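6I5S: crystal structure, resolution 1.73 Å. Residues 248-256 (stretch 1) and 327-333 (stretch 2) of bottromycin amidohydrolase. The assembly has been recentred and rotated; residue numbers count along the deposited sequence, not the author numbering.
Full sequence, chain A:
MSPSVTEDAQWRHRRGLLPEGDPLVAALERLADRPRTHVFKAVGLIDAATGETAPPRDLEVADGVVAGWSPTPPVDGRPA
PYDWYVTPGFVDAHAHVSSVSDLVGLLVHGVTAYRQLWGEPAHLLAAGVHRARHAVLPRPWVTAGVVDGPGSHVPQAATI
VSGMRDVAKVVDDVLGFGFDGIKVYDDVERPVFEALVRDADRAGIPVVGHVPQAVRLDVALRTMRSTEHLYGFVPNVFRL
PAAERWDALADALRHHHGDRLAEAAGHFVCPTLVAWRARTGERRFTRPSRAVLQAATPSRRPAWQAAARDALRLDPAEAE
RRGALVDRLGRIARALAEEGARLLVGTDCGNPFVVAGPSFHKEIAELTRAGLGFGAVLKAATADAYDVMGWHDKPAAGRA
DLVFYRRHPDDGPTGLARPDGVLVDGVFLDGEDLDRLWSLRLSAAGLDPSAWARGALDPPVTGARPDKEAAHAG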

# COMPACT_ATOMS: atom_id res chain seq x y z
N ALA A 248 -7.77 -25.46 6.56
CA ALA A 248 -8.93 -24.87 5.92
C ALA A 248 -8.55 -24.18 4.61
O ALA A 248 -9.27 -24.25 3.61
CB ALA A 248 -9.59 -23.85 6.88
N LEU A 249 -7.42 -23.50 4.59
CA LEU A 249 -7.00 -22.89 3.34
C LEU A 249 -6.64 -23.98 2.33
O LEU A 249 -7.05 -23.91 1.16
CB LEU A 249 -5.81 -21.94 3.56
CG LEU A 249 -5.21 -21.26 2.35
CD1 LEU A 249 -6.25 -20.35 1.70
CD2 LEU A 249 -3.92 -20.43 2.67
N ALA A 250 -5.90 -25.02 2.76
CA ALA A 250 -5.61 -26.13 1.87
C ALA A 250 -6.88 -26.74 1.28
O ALA A 250 -6.94 -27.03 0.09
CB ALA A 250 -4.81 -27.19 2.61
N ASP A 251 -7.91 -26.93 2.11
CA ASP A 251 -9.17 -27.48 1.64
C ASP A 251 -9.83 -26.55 0.62
O ASP A 251 -10.38 -27.02 -0.39
CB ASP A 251 -10.10 -27.71 2.82
CG ASP A 251 -9.70 -28.92 3.67
OD1 ASP A 251 -8.76 -29.69 3.30
OD2 ASP A 251 -10.35 -29.09 4.74
N ALA A 252 -9.82 -25.25 0.89
CA ALA A 252 -10.40 -24.29 -0.03
C ALA A 252 -9.71 -24.36 -1.39
O ALA A 252 -10.35 -24.35 -2.44
CB ALA A 252 -10.30 -22.88 0.55
N LEU A 253 -8.38 -24.42 -1.38
CA LEU A 253 -7.66 -24.44 -2.64
C LEU A 253 -7.85 -25.77 -3.34
O LEU A 253 -7.96 -25.81 -4.57
CB LEU A 253 -6.18 -24.16 -2.39
CG LEU A 253 -5.88 -22.74 -1.89
CD1 LEU A 253 -4.46 -22.57 -1.40
CD2 LEU A 253 -6.15 -21.76 -2.99
N ARG A 254 -7.92 -26.86 -2.58
CA ARG A 254 -8.25 -28.17 -3.15
C ARG A 254 -9.52 -28.07 -3.99
O ARG A 254 -9.58 -28.64 -5.08
CB ARG A 254 -8.39 -29.20 -2.01
CG ARG A 254 -9.19 -30.47 -2.31
CD ARG A 254 -8.51 -31.35 -3.28
NE ARG A 254 -9.17 -32.66 -3.38
CZ ARG A 254 -10.29 -32.88 -4.05
NH1 ARG A 254 -10.90 -31.88 -4.67
NH2 ARG A 254 -10.81 -34.11 -4.09
N HIS A 255 -10.53 -27.33 -3.51
CA HIS A 255 -11.79 -27.19 -4.22
C HIS A 255 -11.84 -25.96 -5.12
O HIS A 255 -12.91 -25.41 -5.35
CB HIS A 255 -12.96 -27.17 -3.23
CG HIS A 255 -13.12 -28.45 -2.46
ND1 HIS A 255 -13.55 -29.63 -3.05
CD2 HIS A 255 -12.90 -28.74 -1.16
CE1 HIS A 255 -13.58 -30.59 -2.13
NE2 HIS A 255 -13.20 -30.07 -0.98
N HIS A 256 -10.69 -25.53 -5.64
CA HIS A 256 -10.64 -24.33 -6.47
C HIS A 256 -10.08 -24.66 -7.85
O HIS A 256 -9.12 -25.44 -7.97
CB HIS A 256 -9.78 -23.25 -5.79
CG HIS A 256 -9.77 -21.94 -6.52
ND1 HIS A 256 -8.83 -21.64 -7.48
CD2 HIS A 256 -10.59 -20.87 -6.45
CE1 HIS A 256 -9.07 -20.43 -7.96
NE2 HIS A 256 -10.14 -19.95 -7.35
N ASP A 327 2.14 -19.50 -2.25
CA ASP A 327 2.53 -19.52 -3.66
C ASP A 327 1.30 -19.72 -4.55
O ASP A 327 1.17 -19.09 -5.61
CB ASP A 327 3.54 -20.62 -3.92
CG ASP A 327 4.92 -20.34 -3.32
OD1 ASP A 327 5.26 -19.17 -2.99
OD2 ASP A 327 5.71 -21.31 -3.22
N ARG A 328 0.42 -20.64 -4.17
CA ARG A 328 -0.81 -20.88 -4.93
C ARG A 328 -1.72 -19.66 -4.94
O ARG A 328 -2.37 -19.39 -5.95
CB ARG A 328 -1.57 -22.09 -4.36
CG ARG A 328 -0.80 -23.42 -4.61
CD ARG A 328 -1.58 -24.66 -4.23
NE ARG A 328 -2.76 -24.77 -5.06
CZ ARG A 328 -3.73 -25.65 -4.84
NH1 ARG A 328 -3.64 -26.48 -3.81
NH2 ARG A 328 -4.78 -25.67 -5.64
N LEU A 329 -1.80 -18.94 -3.82
CA LEU A 329 -2.52 -17.66 -3.79
C LEU A 329 -1.96 -16.68 -4.83
O LEU A 329 -2.71 -15.99 -5.54
CB LEU A 329 -2.46 -17.03 -2.40
CG LEU A 329 -3.20 -17.77 -1.26
CD1 LEU A 329 -3.15 -16.97 0.02
CD2 LEU A 329 -4.64 -18.01 -1.60
N GLY A 330 -0.63 -16.66 -4.98
CA GLY A 330 -0.04 -15.80 -5.98
C GLY A 330 -0.43 -16.22 -7.37
O GLY A 330 -0.69 -15.38 -8.23
N ARG A 331 -0.46 -17.55 -7.63
CA ARG A 331 -0.90 -18.01 -8.94
C ARG A 331 -2.37 -17.68 -9.19
O ARG A 331 -2.75 -17.41 -10.34
CB ARG A 331 -0.61 -19.51 -9.10
CG ARG A 331 0.91 -19.80 -9.12
CD ARG A 331 1.20 -21.16 -9.72
NE ARG A 331 0.87 -22.25 -8.80
CZ ARG A 331 1.64 -22.63 -7.79
NH1 ARG A 331 2.79 -22.00 -7.56
NH2 ARG A 331 1.26 -23.63 -7.02
N ILE A 332 -3.18 -17.65 -8.15
CA ILE A 332 -4.58 -17.23 -8.30
C ILE A 332 -4.65 -15.75 -8.70
O ILE A 332 -5.41 -15.38 -9.61
CB ILE A 332 -5.38 -17.49 -7.02
CG1 ILE A 332 -5.54 -18.99 -6.80
CG2 ILE A 332 -6.75 -16.81 -7.14
CD1 ILE A 332 -6.17 -19.35 -5.49
N ALA A 333 -3.83 -14.91 -8.05
CA ALA A 333 -3.73 -13.49 -8.40
C ALA A 333 -3.32 -13.34 -9.86
O ALA A 333 -3.92 -12.55 -10.60
CB ALA A 333 -2.74 -12.78 -7.48

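The C-terminal end of helix 248-254 packs beside helix 327-333, the two running in broadly the same direction at 39°. Their axes come no closer than 11.7 Å, so the contact, which buries 321 Å² in all, is made almost entirely by side chains.

Leu253 is its centre. Its CA-to-CB bond points toward the second helix, and the m,t rotamer carries CD2 to 3.5 Å from Ile332 CD1, the tightest apolar approach here. Ile332 also points toward its partner and, with chi1 at -68° and chi2 at 173°, extends its CG1-CD1 arm across the gap. The same methyl serves a second neighbour: CD1 of Ile332 lies 4.2 Å from the centroid of the His256 ring, 23° off the ring normal, in a CH-pi contact over one face. The t rotamer of His256, with chi2 near -90°, presents that face to the methyl just beyond the helix end.

Leu249 and Leu329 reach the interface differently. Both CA-to-CB bonds point sideways, and it is the branched ends that draw near: Leu329 CD2 lies 4.3 Å from Leu253 CD2 and 4.4 Å from Leu249 CD1. These looser contacts extend the apolar patch by one turn of the first helix.

Arg328 supplies the polar component. Its chain is extended at chi2 (-172°), then turns at chi3 (64°), bringing the guanidinium over Leu253, whose CB lies against one face at 3.7 Å from NH1. From there Arg328 NH2 donates a weak hydrogen bond to Leu253 O, at 3.4 Å with an N-H...O angle of 127°. Leu253 O also accepts the backbone hydrogen bond from His256 N (2.9 Å), so the arginine adds a longer, bent interaction to an acceptor already engaged at the helix end.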